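Geranyltranstransferase (Campylobacter jejuni, PDB 3NPK) probably catalyses the condensation of geranyl diphosphate with isopentenyl diphosphate to give farnesyl diphosphate and pyrophosphate in isoprene biosynthesis. Local coordinates at residues L126-I130 / E188-L192; I200-K206 / D263-L267. Numbering follows the deposited sequence.

Contact 1 (L126-I130 / E188-L192); sequences LKDEI and EICEL
Start from Ile130, which loses 69 Å² to this contact, more than any other residue here. Leu126 (phi/psi -140°/158°) and Lys127 (-56°/145°) are extended before the chain turns helical at Asp128; Ile130 sits in the first turn of helix 128-142, three residues after the N-cap Lys127, and faces the last turn of helix 164-189. The closest CA pair is Ile130 to Ile189, at 6.3 Å. With an m,t rotamer, Ile130 lies against the carbonyl groups of that helix's capped C-terminal turn: its CG2 is 3.8 Å from Glu188 O, and its CD1 is 3.8 Å from Ile189 O and 3.7 Å from Glu191 OE1.

Glu191 is the first residue to leave helical phi/psi. Its 56°/40° closes a Schellman motif, with Glu191 N bonded to Glu188 O at 3.0 Å. The side chain, chi1 m and chi2 t, reaches back across Ile130 to Lys127, whose chain runs m,t,m,t. Lys127 NZ makes a salt bridge with Glu191 OE2 at 3.1 Å and a weak hydrogen bond with Glu191 OE1 at 3.2 Å. A water donates to Glu191 OE2 at 2.6 Å and weakly to Glu129 OE2 at 2.7 Å.

Ile189, also m,t, belongs to the apolar interior. Its CG1 is 4.2 Å from Leu126 CD1, and it packs further on Val65, Leu134 and Val51. Asp128 touches Ile132 of the second subunit, so the junction borders the dimer interface. Here the start of helix 128-142 meets the Schellman-capped end of helix 164-189, an ion pair over a buried isoleucine, in the all-helical polyprenyl synthetase fold.

Contact 2 (I200-K206 / D263-L267); sequences IYKLGLK and DLEKL
Two helices of the polyprenyl synthetase helical bundle pack here side by side: continuous helix 194-220, represented by 200-206, and the C-terminal turn of helix 246-265 with the residues that follow. The segments run in opposite senses, Leu203 CA lying 7.0 Å from Asp263 CA and Ile200 CA 8.5 Å from Leu267 CA.

Asp263 comes first, with chi1 m. Its CB is 4.1 Å from Leu203 CD1, while its carboxylate meets Lys206, t,t,m,t and so bent at chi3, in a long salt bridge, Lys206 NZ to Asp263 OD2 at 3.4 Å, whose hydrogen bond is weak. Lys206 has its stronger polar partner in Glu259, one turn earlier, so the amine spans two acids on the same helix.

Leu264, m,t, points sideways from its CA but brings CD2 to 3.9 Å from Leu203 CD2; elsewhere it packs on Ile275 and Ile279 of helix 269-282. Leu203, t,p, has the most surface covered here, 75 Å², and touches Asp263, Leu264 and Leu267.

The chain then tightens: Lys266 N bonds to Asp263 O at 3.1 Å and Leu267 N to Leu264 O at 3.0 Å. At Leu267 it extends, phi/psi -93°/163°, and the m,t side chain turns back to helix 194-220. Leu267 CD1 lies 4.0 Å from Leu203 CD2, and Leu267 CD2 lies 3.6 Å from Ile200 CG1.

In the fold
Contact 1 closes before contact 2 opens, so the two follow in series along one polyprenyl synthetase chain, their centres about 20 Å apart. What joins them is the pair of consecutive helices 164-189 and 194-220: contact 1 takes the end of the former, contact 2 a stretch early in the latter. Across the short connection the two touch directly, Leu192 CD2 lying 4.0 Å from Ile200 CD1. Contact 1 thus ties this pair back to helix 128-142, beside the second subunit, and contact 2 ties it forward to helix 246-265. Neither includes a residue of the pyrophosphate pocket; both belong to the helical scaffold.

Contact 1 (L126-I130 / E188-L192)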
ATOM      1  N   LEU A 126       3.530   8.674 -18.133  1.00 11.18           N
ATOM      2  CA  LEU A 126       4.324   7.652 -18.807  1.00 10.16           C
ATOM      3  C   LEU A 126       3.347   6.652 -19.404  1.00 10.31           C
ATOM      4  O   LEU A 126       2.209   6.539 -18.945  1.00 11.43           O
ATOM      5  CB  LEU A 126       5.220   6.924 -17.791  1.00 10.34           C
ATOM      6  CG  LEU A 126       6.277   7.775 -17.098  1.00 10.68           C
ATOM      7  CD1 LEU A 126       6.843   7.014 -15.864  1.00 13.15           C
ATOM      8  CD2 LEU A 126       7.407   8.127 -18.081  1.00 12.63           C
ATOM      9  N   LYS A 127       3.782   5.909 -20.420  1.00 10.50           N
ATOM     10  CA  LYS A 127       2.927   4.896 -21.019  1.00 11.22           C
ATOM     11  C   LYS A 127       2.427   3.905 -19.988  1.00 11.15           C
ATOM     12  O   LYS A 127       3.163   3.551 -19.051  1.00 11.18           O
ATOM     13  CB  LYS A 127       3.682   4.135 -22.110  1.00 15.63           C
ATOM     14  CG  LYS A 127       4.031   4.975 -23.318  1.00 20.51           C
ATOM     15  CD  LYS A 127       4.651   4.110 -24.381  1.00 24.14           C
ATOM     16  CE  LYS A 127       6.048   3.689 -23.985  1.00 27.26           C
ATOM     17  NZ  LYS A 127       6.803   3.203 -25.181  1.00 29.02           N
ATOM     18  N   ASP A 128       1.190   3.446 -20.171  1.00 10.27           N
ATOM     19  CA  ASP A 128       0.589   2.465 -19.257  1.00 11.17           C
ATOM     20  C   ASP A 128       1.446   1.205 -19.122  1.00 11.17           C
ATOM     21  O   ASP A 128       1.556   0.656 -18.031  1.00 11.32           O
ATOM     22  CB  ASP A 128      -0.835   2.078 -19.676  1.00 13.11           C
ATOM     23  CG  ASP A 128      -1.848   3.184 -19.399  1.00 15.03           C
ATOM     24  OD1 ASP A 128      -1.513   4.102 -18.613  1.00 16.51           O
ATOM     25  OD2 ASP A 128      -2.981   3.135 -19.949  1.00 16.73           O
ATOM     26  N   GLU A 129       2.057   0.753 -20.218  1.00 12.55           N
ATOM     27  CA  GLU A 129       2.906  -0.432 -20.159  1.00 13.17           C
ATOM     28  C   GLU A 129       4.077  -0.226 -19.191  1.00 12.18           C
ATOM     29  O   GLU A 129       4.446  -1.131 -18.429  1.00 12.61           O
ATOM     30  CB  GLU A 129       3.424  -0.788 -21.568  1.00 17.80           C
ATOM     31  CG  GLU A 129       4.320  -2.023 -21.622  1.00 25.03           C
ATOM     32  CD  GLU A 129       4.864  -2.345 -23.022  1.00 31.15           C
ATOM     33  OE1 GLU A 129       5.302  -3.501 -23.230  1.00 33.33           O
ATOM     34  OE2 GLU A 129       4.869  -1.458 -23.908  1.00 32.94           O
ATOM     35  N   ILE A 130       4.674   0.960 -19.232  1.00 10.74           N
ATOM     36  CA  ILE A 130       5.771   1.296 -18.328  1.00 10.22           C
ATOM     37  C   ILE A 130       5.265   1.384 -16.891  1.00  9.87           C
ATOM     38  O   ILE A 130       5.887   0.862 -15.968  1.00 10.16           O
ATOM     39  CB  ILE A 130       6.417   2.639 -18.720  1.00 10.78           C
ATOM     40  CG1 ILE A 130       7.130   2.532 -20.077  1.00 12.47           C
ATOM     41  CG2 ILE A 130       7.377   3.133 -17.627  1.00 11.73           C
ATOM     42  CD1 ILE A 130       7.656   3.860 -20.556  1.00 13.50           C
ATOM     43  N   GLU A 188      13.425   0.987 -16.023  1.00  9.79           N
ATOM     44  CA  GLU A 188      12.125   0.704 -16.621  1.00  9.77           C
ATOM     45  C   GLU A 188      11.496   1.948 -17.246  1.00  9.31           C
ATOM     46  O   GLU A 188      10.900   1.873 -18.330  1.00 10.77           O
ATOM     47  CB  GLU A 188      11.193   0.036 -15.611  1.00 10.02           C
ATOM     48  CG  GLU A 188      11.670  -1.409 -15.305  1.00 11.79           C
ATOM     49  CD  GLU A 188      10.913  -2.117 -14.197  1.00 13.67           C
ATOM     50  OE1 GLU A 188      10.482  -1.466 -13.213  1.00 13.28           O
ATOM     51  OE2 GLU A 188      10.756  -3.356 -14.323  1.00 16.30           O
ATOM     52  N   ILE A 189      11.627   3.094 -16.580  1.00  9.68           N
ATOM     53  CA  ILE A 189      11.167   4.355 -17.181  1.00 10.43           C
ATOM     54  C   ILE A 189      11.795   4.563 -18.567  1.00 10.03           C
ATOM     55  O   ILE A 189      11.124   5.000 -19.526  1.00 11.28           O
ATOM     56  CB  ILE A 189      11.500   5.547 -16.268  1.00 10.53           C
ATOM     57  CG1 ILE A 189      10.617   5.503 -15.026  1.00 11.14           C
ATOM     58  CG2 ILE A 189      11.320   6.882 -17.000  1.00 11.10           C
ATOM     59  CD1 ILE A 189      11.153   6.353 -13.872  1.00 10.63           C
ATOM     60  N   CYS A 190      13.083   4.245 -18.666  1.00 11.03           N
ATOM     61  CA  CYS A 190      13.850   4.432 -19.896  1.00 12.07           C
ATOM     62  C   CYS A 190      13.699   3.293 -20.898  1.00 12.44           C
ATOM     63  O   CYS A 190      14.278   3.349 -21.996  1.00 12.84           O
ATOM     64  CB  CYS A 190      15.325   4.591 -19.547  1.00 13.02           C
ATOM     65  SG  CYS A 190      15.667   6.048 -18.558  1.00 14.89           S
ATOM     66  N   GLU A 191      12.950   2.262 -20.511  1.00 12.47           N
ATOM     67  CA  GLU A 191      12.769   1.071 -21.340  1.00 12.98           C
ATOM     68  C   GLU A 191      14.126   0.457 -21.701  1.00 13.32           C
ATOM     69  O   GLU A 191      14.347  -0.017 -22.825  1.00 13.74           O
ATOM     70  CB  GLU A 191      11.896   1.378 -22.572  1.00 15.87           C
ATOM     71  CG  GLU A 191      10.441   1.624 -22.195  1.00 18.40           C
ATOM     72  CD  GLU A 191       9.608   2.099 -23.372  1.00 21.37           C
ATOM     73  OE1 GLU A 191       9.643   3.305 -23.660  1.00 22.12           O
ATOM     74  OE2 GLU A 191       8.912   1.271 -24.003  1.00 25.41           O
ATOM     75  N   LEU A 192      15.037   0.451 -20.725  1.00 12.64           N
ATOM     76  CA  LEU A 192      16.337  -0.191 -20.897  1.00 12.25           C
ATOM     77  C   LEU A 192      16.167  -1.704 -20.995  1.00 12.77           C
ATOM     78  O   LEU A 192      15.271  -2.285 -20.372  1.00 14.30           O
ATOM     79  CB  LEU A 192      17.265   0.160 -19.730  1.00 12.19           C
ATOM     80  CG  LEU A 192      18.715  -0.318 -19.831  1.00 13.17           C
ATOM     81  CD1 LEU A 192      19.471   0.379 -20.968  1.00 15.41           C
ATOM     82  CD2 LEU A 192      19.421  -0.097 -18.504  1.00 13.73           C
TER
HETATM   83  O   HOH W   1       6.724   0.293 -23.039  1.00 42.68           O

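Contact 2 (I200-K206 / D263-L267)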
ATOM      1  N   ILE A 200      21.868  -3.803 -13.063  1.00 10.24           N
ATOM      2  CA  ILE A 200      21.772  -2.612 -12.221  1.00 11.54           C
ATOM      3  C   ILE A 200      20.982  -2.912 -10.933  1.00 10.66           C
ATOM      4  O   ILE A 200      21.339  -2.439  -9.855  1.00 10.16           O
ATOM      5  CB  ILE A 200      21.204  -1.436 -13.060  1.00 13.79           C
ATOM      6  CG1 ILE A 200      22.276  -0.932 -14.033  1.00 16.20           C
ATOM      7  CG2 ILE A 200      20.720  -0.310 -12.192  1.00 16.95           C
ATOM      8  CD1 ILE A 200      21.723  -0.107 -15.210  1.00 17.73           C
ATOM      9  N   TYR A 201      19.939  -3.731 -11.027  1.00 10.50           N
ATOM     10  CA  TYR A 201      19.241  -4.195  -9.826  1.00 11.41           C
ATOM     11  C   TYR A 201      20.214  -4.923  -8.890  1.00 11.52           C
ATOM     12  O   TYR A 201      20.243  -4.674  -7.686  1.00 11.59           O
ATOM     13  CB  TYR A 201      18.078  -5.098 -10.216  1.00 10.20           C
ATOM     14  CG  TYR A 201      17.247  -5.607  -9.060  1.00 10.33           C
ATOM     15  CD1 TYR A 201      16.131  -4.907  -8.610  1.00  9.41           C
ATOM     16  CD2 TYR A 201      17.571  -6.799  -8.427  1.00 11.62           C
ATOM     17  CE1 TYR A 201      15.352  -5.394  -7.562  1.00  9.99           C
ATOM     18  CE2 TYR A 201      16.805  -7.290  -7.377  1.00 10.38           C
ATOM     19  CZ  TYR A 201      15.701  -6.581  -6.947  1.00  9.47           C
ATOM     20  OH  TYR A 201      14.936  -7.062  -5.915  1.00 10.94           O
ATOM     21  N   LYS A 202      21.032  -5.807  -9.451  1.00 11.92           N
ATOM     22  CA  LYS A 202      22.002  -6.543  -8.641  1.00 12.91           C
ATOM     23  C   LYS A 202      23.030  -5.623  -7.990  1.00 12.73           C
ATOM     24  O   LYS A 202      23.454  -5.859  -6.856  1.00 13.62           O
ATOM     25  CB  LYS A 202      22.687  -7.616  -9.481  1.00 15.49           C
ATOM     26  CG  LYS A 202      21.764  -8.751  -9.831  1.00 19.76           C
ATOM     27  CD  LYS A 202      22.512  -9.822 -10.603  1.00 25.02           C
ATOM     28  CE  LYS A 202      21.665 -11.075 -10.782  1.00 29.57           C
ATOM     29  NZ  LYS A 202      22.507 -12.302 -10.926  1.00 32.58           N
ATOM     30  N   LEU A 203      23.408  -4.551  -8.676  1.00 12.74           N
ATOM     31  CA  LEU A 203      24.297  -3.561  -8.070  1.00 12.73           C
ATOM     32  C   LEU A 203      23.614  -2.889  -6.879  1.00 11.69           C
ATOM     33  O   LEU A 203      24.231  -2.702  -5.825  1.00 13.05           O
ATOM     34  CB  LEU A 203      24.727  -2.523  -9.103  1.00 14.73           C
ATOM     35  CG  LEU A 203      25.444  -1.281  -8.570  1.00 16.16           C
ATOM     36  CD1 LEU A 203      26.786  -1.650  -7.928  1.00 16.71           C
ATOM     37  CD2 LEU A 203      25.662  -0.258  -9.703  1.00 18.34           C
ATOM     38  N   GLY A 204      22.335  -2.549  -7.029  1.00 11.34           N
ATOM     39  CA  GLY A 204      21.581  -2.011  -5.899  1.00 11.63           C
ATOM     40  C   GLY A 204      21.568  -2.938  -4.688  1.00 10.92           C
ATOM     41  O   GLY A 204      21.711  -2.483  -3.548  1.00 12.54           O
ATOM     42  N   LEU A 205      21.419  -4.243  -4.921  1.00 11.52           N
ATOM     43  CA  LEU A 205      21.421  -5.206  -3.813  1.00 11.40           C
ATOM     44  C   LEU A 205      22.753  -5.161  -3.087  1.00 12.14           C
ATOM     45  O   LEU A 205      22.808  -5.222  -1.852  1.00 13.60           O
ATOM     46  CB  LEU A 205      21.194  -6.622  -4.327  1.00 12.17           C
ATOM     47  CG  LEU A 205      19.833  -6.927  -4.930  1.00 11.57           C
ATOM     48  CD1 LEU A 205      19.840  -8.378  -5.409  1.00 13.89           C
ATOM     49  CD2 LEU A 205      18.670  -6.658  -3.938  1.00 12.55           C
ATOM     50  N   LYS A 206      23.833  -5.068  -3.859  1.00 12.99           N
ATOM     51  CA  LYS A 206      25.171  -5.032  -3.271  1.00 15.42           C
ATOM     52  C   LYS A 206      25.375  -3.755  -2.452  1.00 15.37           C
ATOM     53  O   LYS A 206      25.917  -3.791  -1.353  1.00 17.16           O
ATOM     54  CB  LYS A 206      26.246  -5.164  -4.351  1.00 18.13           C
ATOM     55  CG  LYS A 206      27.620  -5.471  -3.793  1.00 23.02           C
ATOM     56  CD  LYS A 206      28.604  -5.803  -4.893  1.00 27.67           C
ATOM     57  CE  LYS A 206      28.309  -7.154  -5.489  1.00 31.06           C
ATOM     58  NZ  LYS A 206      29.318  -7.495  -6.522  1.00 32.94           N
ATOM     59  N   ASP A 263      31.585  -3.067 -11.214  1.00 19.89           N
ATOM     60  CA  ASP A 263      30.225  -2.998 -11.737  1.00 20.01           C
ATOM     61  C   ASP A 263      29.894  -1.591 -12.239  1.00 18.65           C
ATOM     62  O   ASP A 263      29.214  -1.426 -13.255  1.00 18.85           O
ATOM     63  CB  ASP A 263      29.210  -3.431 -10.676  1.00 22.77           C
ATOM     64  CG  ASP A 263      29.418  -4.869 -10.212  1.00 26.51           C
ATOM     65  OD1 ASP A 263      29.954  -5.686 -10.997  1.00 27.33           O
ATOM     66  OD2 ASP A 263      29.036  -5.181  -9.060  1.00 27.70           O
ATOM     67  N   LEU A 264      30.389  -0.578 -11.540  1.00 17.49           N
ATOM     68  CA  LEU A 264      30.134   0.800 -11.948  1.00 16.56           C
ATOM     69  C   LEU A 264      30.833   1.120 -13.270  1.00 16.62           C
ATOM     70  O   LEU A 264      30.296   1.884 -14.078  1.00 17.04           O
ATOM     71  CB  LEU A 264      30.558   1.779 -10.846  1.00 16.59           C
ATOM     72  CG  LEU A 264      29.625   1.841  -9.631  1.00 17.75           C
ATOM     73  CD1 LEU A 264      30.323   2.493  -8.450  1.00 20.52           C
ATOM     74  CD2 LEU A 264      28.334   2.575  -9.975  1.00 18.89           C
ATOM     75  N   GLU A 265      32.015   0.532 -13.491  1.00 16.63           N
ATOM     76  CA  GLU A 265      32.748   0.737 -14.744  1.00 17.66           C
ATOM     77  C   GLU A 265      31.965   0.244 -15.944  1.00 17.56           C
ATOM     78  O   GLU A 265      32.226   0.674 -17.061  1.00 19.29           O
ATOM     79  CB  GLU A 265      34.129   0.069 -14.736  1.00 20.17           C
ATOM     80  CG  GLU A 265      35.130   0.807 -13.859  1.00 23.15           C
ATOM     81  CD  GLU A 265      36.569   0.753 -14.367  1.00 25.87           C
ATOM     82  OE1 GLU A 265      36.916  -0.156 -15.151  1.00 27.01           O
ATOM     83  OE2 GLU A 265      37.359   1.640 -13.975  1.00 26.71           O
ATOM     84  N   LYS A 266      31.007  -0.650 -15.714  1.00 17.34           N
ATOM     85  CA  LYS A 266      30.169  -1.180 -16.794  1.00 18.05           C
ATOM     86  C   LYS A 266      28.932  -0.329 -17.110  1.00 16.33           C
ATOM     87  O   LYS A 266      28.176  -0.637 -18.028  1.00 17.21           O
ATOM     88  CB  LYS A 266      29.726  -2.604 -16.457  1.00 21.31           C
ATOM     89  CG  LYS A 266      30.848  -3.611 -16.445  1.00 26.34           C
ATOM     90  CD  LYS A 266      31.415  -3.780 -17.837  1.00 29.90           C
ATOM     91  CE  LYS A 266      32.359  -4.961 -17.917  1.00 33.18           C
ATOM     92  NZ  LYS A 266      33.018  -4.955 -19.236  1.00 35.32           N
ATOM     93  N   LEU A 267      28.722   0.729 -16.333  1.00 14.59           N
ATOM     94  CA  LEU A 267      27.641   1.668 -16.587  1.00 14.54           C
ATOM     95  C   LEU A 267      28.137   2.824 -17.436  1.00 14.35           C
ATOM     96  O   LEU A 267      29.338   3.052 -17.561  1.00 15.79           O
ATOM     97  CB  LEU A 267      27.124   2.253 -15.271  1.00 15.93           C
ATOM     98  CG  LEU A 267      26.592   1.279 -14.227  1.00 16.40           C
ATOM     99  CD1 LEU A 267      26.046   2.034 -13.018  1.00 17.97           C
ATOM    100  CD2 LEU A 267      25.504   0.432 -14.843  1.00 17.92           C
TER